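Local coordinates for penicillin-binding protein 1A (Mycobacterium tuberculosis, PDB 5CXW), which builds cross-linked peptidoglycan for the cell wall, polymerising glycan strands with one domain and joining their peptides with a penicillin-sensitive transpeptidase domain, at residues N281-G293 against N303-L315. Numbering follows the deposited sequence.
Sequences NLAGGRDSAAKTG and NKDAWMVGYTPSL. With 35P ((2R,4S)-5,5-dimethyl-2-{(1R)-2-oxo-1-[(phenoxyacetyl)amino]ethyl}-1,3-thiazolidine-4-carboxylic acid), chain C; PEG (di(hydroxyethyl)ether), chain D.
Ala289 to Gly293 pair antiparallel with Trp307 to Tyr311, joined by six backbone hydrogen bonds, two each at Ala289-Tyr311, Lys291-Val309 and Gly293-Trp307. The strands belong to one beta hairpin, and 289-296 is an outermost strand of the five-stranded sheet of the transpeptidase domain. At the non-hydrogen-bonded pair Ala290-Gly310 the CA atoms approach to 3.8 Å. Gly310 has no side chain, which lets the two backbones come this close beside Ala290 CB.

Ala289, Lys291, Val309, Trp307 and Tyr311 share one face of the sheet. The Tyr311 ring turns back over Ala289, with its CG between the backbone N and the carbonyl carbon (chi1 60°). Ala289 CB sits over one ring face in a CH-pi contact, 3.7 Å from the ring centroid. Tyr311 OH bonds with Thr267 of helix 260-270.

Ala290, Thr292 and Met308 lie on the other face. The Met308 chain bends so that SD is 3.7 Å from Thr292 CG2 and CE is 3.8 Å from Ala290 CB. Near the end of the pairing, Thr312 CG2 packs against Asp287 O and Leu282 CD1.

Lys291, Thr292 and Gly293 form a K(T/S)G-type motif beside the ring-opened penicillin V (35P). Thr292 OG1 donates a very short 2.5 Å hydrogen bond to carboxylate atom O14 of 35P. Lys291 NZ curls back to Thr292 O at 2.8 Å and also bonds with Ser150 OG. The lysine side chain lies close to that of Ser97, the probable acyl-ester nucleophile. Lys291 and Thr292 leave the strand on opposite faces, yet their polar ends both come near O14. The bonds at Lys291-Val309 and Gly293-Trp307 flank Thr292 and hold its backbone in register. This is consistent with an edge strand that offers a threonine hydroxyl to the carboxylate of a beta-lactam and holds a lysine amine beside the serine, as in other penicillin-binding proteins.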
loop_
_atom_site.group_PDB
_atom_site.type_symbol
_atom_site.label_atom_id
_atom_site.label_comp_id
_atom_site.label_asym_id
_atom_site.label_seq_id
_atom_site.Cartn_x
_atom_site.Cartn_y
_atom_site.Cartn_z
ATOM N N ASN A 281 -8.662 -7.983 -12.377
ATOM C CA ASN A 281 -9.726 -6.918 -12.497
ATOM C C ASN A 281 -10.820 -7.249 -11.471
ATOM O O ASN A 281 -11.185 -8.430 -11.305
ATOM C CB ASN A 281 -10.435 -6.982 -13.868
ATOM C CG ASN A 281 -9.503 -7.119 -15.074
ATOM O OD1 ASN A 281 -9.325 -6.099 -15.875
ATOM N ND2 ASN A 281 -8.949 -8.393 -15.311
ATOM N N LEU A 282 -11.376 -6.212 -10.841
ATOM C CA LEU A 282 -12.431 -6.392 -9.865
ATOM C C LEU A 282 -13.705 -6.854 -10.581
ATOM O O LEU A 282 -13.896 -6.648 -11.821
ATOM C CB LEU A 282 -12.694 -5.077 -9.115
ATOM C CG LEU A 282 -11.492 -4.582 -8.279
ATOM C CD1 LEU A 282 -11.860 -3.361 -7.463
ATOM C CD2 LEU A 282 -10.972 -5.702 -7.371
ATOM N N ALA A 283 -14.579 -7.489 -9.809
ATOM C CA ALA A 283 -15.804 -8.025 -10.360
ATOM C C ALA A 283 -16.767 -6.967 -10.941
ATOM O O ALA A 283 -16.794 -5.823 -10.507
ATOM C CB ALA A 283 -16.499 -8.861 -9.315
ATOM N N GLY A 284 -17.561 -7.384 -11.924
ATOM C CA GLY A 284 -18.672 -6.583 -12.424
ATOM C C GLY A 284 -18.233 -5.339 -13.180
ATOM O O GLY A 284 -18.959 -4.342 -13.210
ATOM N N GLY A 285 -17.045 -5.412 -13.796
ATOM C CA GLY A 285 -16.479 -4.291 -14.540
ATOM C C GLY A 285 -16.020 -3.119 -13.721
ATOM O O GLY A 285 -15.874 -2.001 -14.217
ATOM N N ARG A 286 -15.823 -3.335 -12.439
ATOM C CA ARG A 286 -15.448 -2.226 -11.591
ATOM C C ARG A 286 -14.002 -1.812 -11.864
ATOM O O ARG A 286 -13.102 -2.629 -11.725
ATOM C CB ARG A 286 -15.641 -2.627 -10.132
ATOM C CG ARG A 286 -15.480 -1.490 -9.165
ATOM C CD ARG A 286 -15.567 -1.947 -7.733
ATOM N NE ARG A 286 -16.838 -2.574 -7.390
ATOM C CZ ARG A 286 -17.922 -1.917 -6.953
ATOM N NH1 ARG A 286 -17.937 -0.610 -6.799
ATOM N NH2 ARG A 286 -18.979 -2.605 -6.604
ATOM N N ASP A 287 -13.773 -0.546 -12.184
ATOM C CA ASP A 287 -12.413 -0.034 -12.412
ATOM C C ASP A 287 -11.627 -0.009 -11.095
ATOM O O ASP A 287 -12.178 0.146 -10.001
ATOM C CB ASP A 287 -12.404 1.404 -12.978
ATOM C CG ASP A 287 -13.012 1.521 -14.368
ATOM O OD1 ASP A 287 -13.236 0.458 -14.978
ATOM O OD2 ASP A 287 -13.328 2.672 -14.831
ATOM N N SER A 288 -10.309 -0.075 -11.217
ATOM C CA SER A 288 -9.458 0.032 -10.054
ATOM C C SER A 288 -8.097 0.572 -10.489
ATOM O O SER A 288 -7.834 0.666 -11.665
ATOM C CB SER A 288 -9.227 -1.355 -9.406
ATOM O OG SER A 288 -8.541 -2.227 -10.276
ATOM N N ALA A 289 -7.260 0.903 -9.504
ATOM C CA ALA A 289 -5.912 1.375 -9.730
ATOM C C ALA A 289 -5.053 0.595 -8.776
ATOM O O ALA A 289 -5.316 0.617 -7.555
ATOM C CB ALA A 289 -5.856 2.888 -9.427
ATOM N N ALA A 290 -4.024 -0.105 -9.246
ATOM C CA ALA A 290 -3.289 -1.028 -8.413
ATOM C C ALA A 290 -1.832 -1.140 -8.769
ATOM O O ALA A 290 -1.409 -0.712 -9.891
ATOM C CB ALA A 290 -3.976 -2.403 -8.489
ATOM N N LYS A 291 -1.056 -1.717 -7.867
ATOM C CA LYS A 291 0.359 -1.977 -8.135
ATOM C C LYS A 291 0.804 -3.184 -7.307
ATOM O O LYS A 291 0.583 -3.225 -6.123
ATOM C CB LYS A 291 1.238 -0.757 -7.844
ATOM C CG LYS A 291 2.706 -0.988 -8.221
ATOM C CD LYS A 291 2.948 -1.012 -9.740
ATOM C CE LYS A 291 4.385 -1.445 -10.078
ATOM N NZ LYS A 291 4.572 -2.894 -9.935
ATOM N N THR A 292 1.454 -4.122 -7.982
ATOM C CA THR A 292 2.029 -5.281 -7.345
ATOM C C THR A 292 3.462 -4.991 -6.880
ATOM O O THR A 292 4.150 -4.062 -7.382
ATOM C CB THR A 292 2.130 -6.454 -8.316
ATOM O OG1 THR A 292 2.760 -6.011 -9.514
ATOM C CG2 THR A 292 0.729 -7.073 -8.578
ATOM N N GLY A 293 3.952 -5.834 -5.983
ATOM C CA GLY A 293 5.368 -5.852 -5.623
ATOM C C GLY A 293 5.842 -7.241 -5.284
ATOM O O GLY A 293 5.071 -8.006 -4.740
ATOM N N ASN A 303 11.755 -15.400 -3.998
ATOM C CA ASN A 303 10.982 -14.238 -3.534
ATOM C C ASN A 303 10.875 -14.260 -2.017
ATOM O O ASN A 303 10.953 -15.331 -1.441
ATOM C CB ASN A 303 9.575 -14.249 -4.139
ATOM C CG ASN A 303 9.621 -14.158 -5.662
ATOM O OD1 ASN A 303 10.618 -13.687 -6.236
ATOM N ND2 ASN A 303 8.547 -14.590 -6.308
ATOM N N LYS A 304 10.627 -13.116 -1.407
ATOM C CA LYS A 304 10.530 -13.001 0.016
ATOM C C LYS A 304 9.217 -12.432 0.484
ATOM O O LYS A 304 8.584 -13.008 1.360
ATOM C CB LYS A 304 11.683 -12.178 0.589
ATOM C CG LYS A 304 11.654 -12.067 2.116
ATOM C CD LYS A 304 12.962 -11.543 2.686
ATOM C CE LYS A 304 13.200 -10.064 2.340
ATOM N NZ LYS A 304 12.354 -9.073 3.125
ATOM N N ASP A 305 8.796 -11.331 -0.114
ATOM C CA ASP A 305 7.552 -10.650 0.219
ATOM C C ASP A 305 6.792 -10.414 -1.073
ATOM O O ASP A 305 7.379 -10.134 -2.118
ATOM C CB ASP A 305 7.734 -9.263 0.838
ATOM C CG ASP A 305 8.737 -9.219 1.958
ATOM O OD1 ASP A 305 9.930 -9.078 1.680
ATOM O OD2 ASP A 305 8.295 -9.330 3.139
ATOM N N ALA A 306 5.487 -10.522 -1.005
ATOM C CA ALA A 306 4.637 -10.338 -2.161
ATOM C C ALA A 306 3.514 -9.415 -1.807
ATOM O O ALA A 306 2.891 -9.585 -0.772
ATOM C CB ALA A 306 4.147 -11.675 -2.640
ATOM N N TRP A 307 3.250 -8.418 -2.642
ATOM C CA TRP A 307 2.292 -7.388 -2.370
ATOM C C TRP A 307 1.288 -7.119 -3.504
ATOM O O TRP A 307 1.655 -7.155 -4.697
ATOM C CB TRP A 307 3.008 -6.048 -2.195
ATOM C CG TRP A 307 3.857 -5.878 -0.984
ATOM C CD1 TRP A 307 5.127 -6.378 -0.773
ATOM C CD2 TRP A 307 3.474 -5.195 0.210
ATOM N NE1 TRP A 307 5.564 -5.992 0.503
ATOM C CE2 TRP A 307 4.591 -5.230 1.096
ATOM C CE3 TRP A 307 2.318 -4.487 0.601
ATOM C CZ2 TRP A 307 4.574 -4.622 2.323
ATOM C CZ3 TRP A 307 2.299 -3.851 1.854
ATOM C CH2 TRP A 307 3.427 -3.940 2.711
ATOM N N MET A 308 0.076 -6.725 -3.143
ATOM C CA MET A 308 -0.823 -6.053 -4.058
ATOM C C MET A 308 -1.480 -4.935 -3.291
ATOM O O MET A 308 -2.106 -5.183 -2.222
ATOM C CB MET A 308 -1.895 -6.988 -4.627
ATOM C CG MET A 308 -2.926 -6.329 -5.554
ATOM S SD MET A 308 -2.133 -5.415 -6.905
ATOM C CE MET A 308 -2.970 -6.073 -8.368
ATOM N N VAL A 309 -1.353 -3.705 -3.812
ATOM C CA VAL A 309 -1.991 -2.531 -3.231
ATOM C C VAL A 309 -2.811 -1.816 -4.284
ATOM O O VAL A 309 -2.356 -1.566 -5.366
ATOM C CB VAL A 309 -0.945 -1.584 -2.610
ATOM C CG1 VAL A 309 -1.629 -0.528 -1.753
ATOM C CG2 VAL A 309 0.059 -2.321 -1.806
ATOM N N GLY A 310 -4.086 -1.553 -4.016
ATOM C CA GLY A 310 -4.871 -0.856 -5.001
ATOM C C GLY A 310 -6.206 -0.403 -4.452
ATOM O O GLY A 310 -6.627 -0.806 -3.356
ATOM N N TYR A 311 -6.837 0.455 -5.236
ATOM C CA TYR A 311 -7.982 1.234 -4.794
ATOM C C TYR A 311 -9.029 1.516 -5.837
ATOM O O TYR A 311 -8.788 1.414 -7.044
ATOM C CB TYR A 311 -7.466 2.581 -4.212
ATOM C CG TYR A 311 -6.676 3.471 -5.147
ATOM C CD1 TYR A 311 -7.273 4.387 -6.029
ATOM C CD2 TYR A 311 -5.276 3.400 -5.152
ATOM C CE1 TYR A 311 -6.482 5.226 -6.852
ATOM C CE2 TYR A 311 -4.531 4.207 -5.960
ATOM C CZ TYR A 311 -5.122 5.134 -6.790
ATOM O OH TYR A 311 -4.308 5.943 -7.566
ATOM N N THR A 312 -10.229 1.896 -5.330
ATOM C CA THR A 312 -11.209 2.645 -6.027
ATOM C C THR A 312 -11.315 3.972 -5.295
ATOM O O THR A 312 -10.687 4.160 -4.281
ATOM C CB THR A 312 -12.559 1.909 -6.016
ATOM O OG1 THR A 312 -13.140 2.041 -4.729
ATOM C CG2 THR A 312 -12.391 0.512 -6.398
ATOM N N PRO A 313 -12.130 4.906 -5.777
ATOM C CA PRO A 313 -12.232 6.163 -5.017
ATOM C C PRO A 313 -12.793 6.002 -3.590
ATOM O O PRO A 313 -12.638 6.904 -2.746
ATOM C CB PRO A 313 -13.172 7.011 -5.901
ATOM C CG PRO A 313 -12.971 6.435 -7.283
ATOM C CD PRO A 313 -12.811 4.980 -7.082
ATOM N N SER A 314 -13.425 4.870 -3.303
ATOM C CA SER A 314 -14.108 4.628 -2.034
ATOM C C SER A 314 -13.419 3.594 -1.124
ATOM O O SER A 314 -13.867 3.398 -0.021
ATOM C CB SER A 314 -15.558 4.257 -2.311
ATOM O OG SER A 314 -16.259 5.400 -2.826
ATOM N N LEU A 315 -12.329 2.958 -1.563
ATOM C CA LEU A 315 -11.645 1.974 -0.752
ATOM C C LEU A 315 -10.256 1.703 -1.269
ATOM O O LEU A 315 -10.056 1.477 -2.446
ATOM C CB LEU A 315 -12.427 0.660 -0.622
ATOM C CG LEU A 315 -12.007 -0.191 0.575
ATOM C CD1 LEU A 315 -12.392 0.463 1.903
ATOM C CD2 LEU A 315 -12.753 -1.514 0.436
HETATM C C24 35P C . 15.266 -10.467 -8.175
HETATM C C23 35P C . 15.831 -11.695 -7.845
HETATM C C22 35P C . 15.084 -12.647 -7.187
HETATM C C21 35P C . 13.759 -12.410 -6.852
HETATM C C20 35P C . 13.175 -11.204 -7.172
HETATM C C19 35P C . 13.933 -10.222 -7.854
HETATM O O1 35P C . 13.414 -9.004 -8.221
HETATM C C2 35P C . 12.005 -8.810 -8.146
HETATM C C3 35P C . 11.653 -7.539 -8.869
HETATM O O18 35P C . 12.368 -7.130 -9.773
HETATM N N4 35P C . 10.533 -6.969 -8.453
HETATM C C5 35P C . 10.009 -5.767 -9.085
HETATM C C6 35P C . 9.165 -5.081 -8.092
HETATM O O17 35P C . 8.659 -5.616 -7.084
HETATM C C8 35P C . 9.123 -6.037 -10.380
HETATM N N7 35P C . 7.802 -6.002 -9.823
HETATM S S11 35P C . 9.234 -7.546 -11.178
HETATM C C10 35P C . 7.685 -8.187 -10.748
HETATM C C12 35P C . 7.806 -9.649 -10.318
HETATM C C15 35P C . 6.678 -8.141 -11.865
HETATM C C9 35P C . 7.269 -7.318 -9.555
HETATM C C13 35P C . 5.822 -7.197 -9.192
HETATM O O14 35P C . 5.212 -6.177 -9.639
HETATM O O16 35P C . 5.344 -8.075 -8.442
HETATM O O2 PEG D . 14.514 -7.747 4.722
HETATM C C3 PEG D . 14.585 -7.243 6.049
HETATM C C4 PEG D . 13.548 -6.164 6.187
HETATM O O4 PEG D . 14.216 -4.921 6.102
#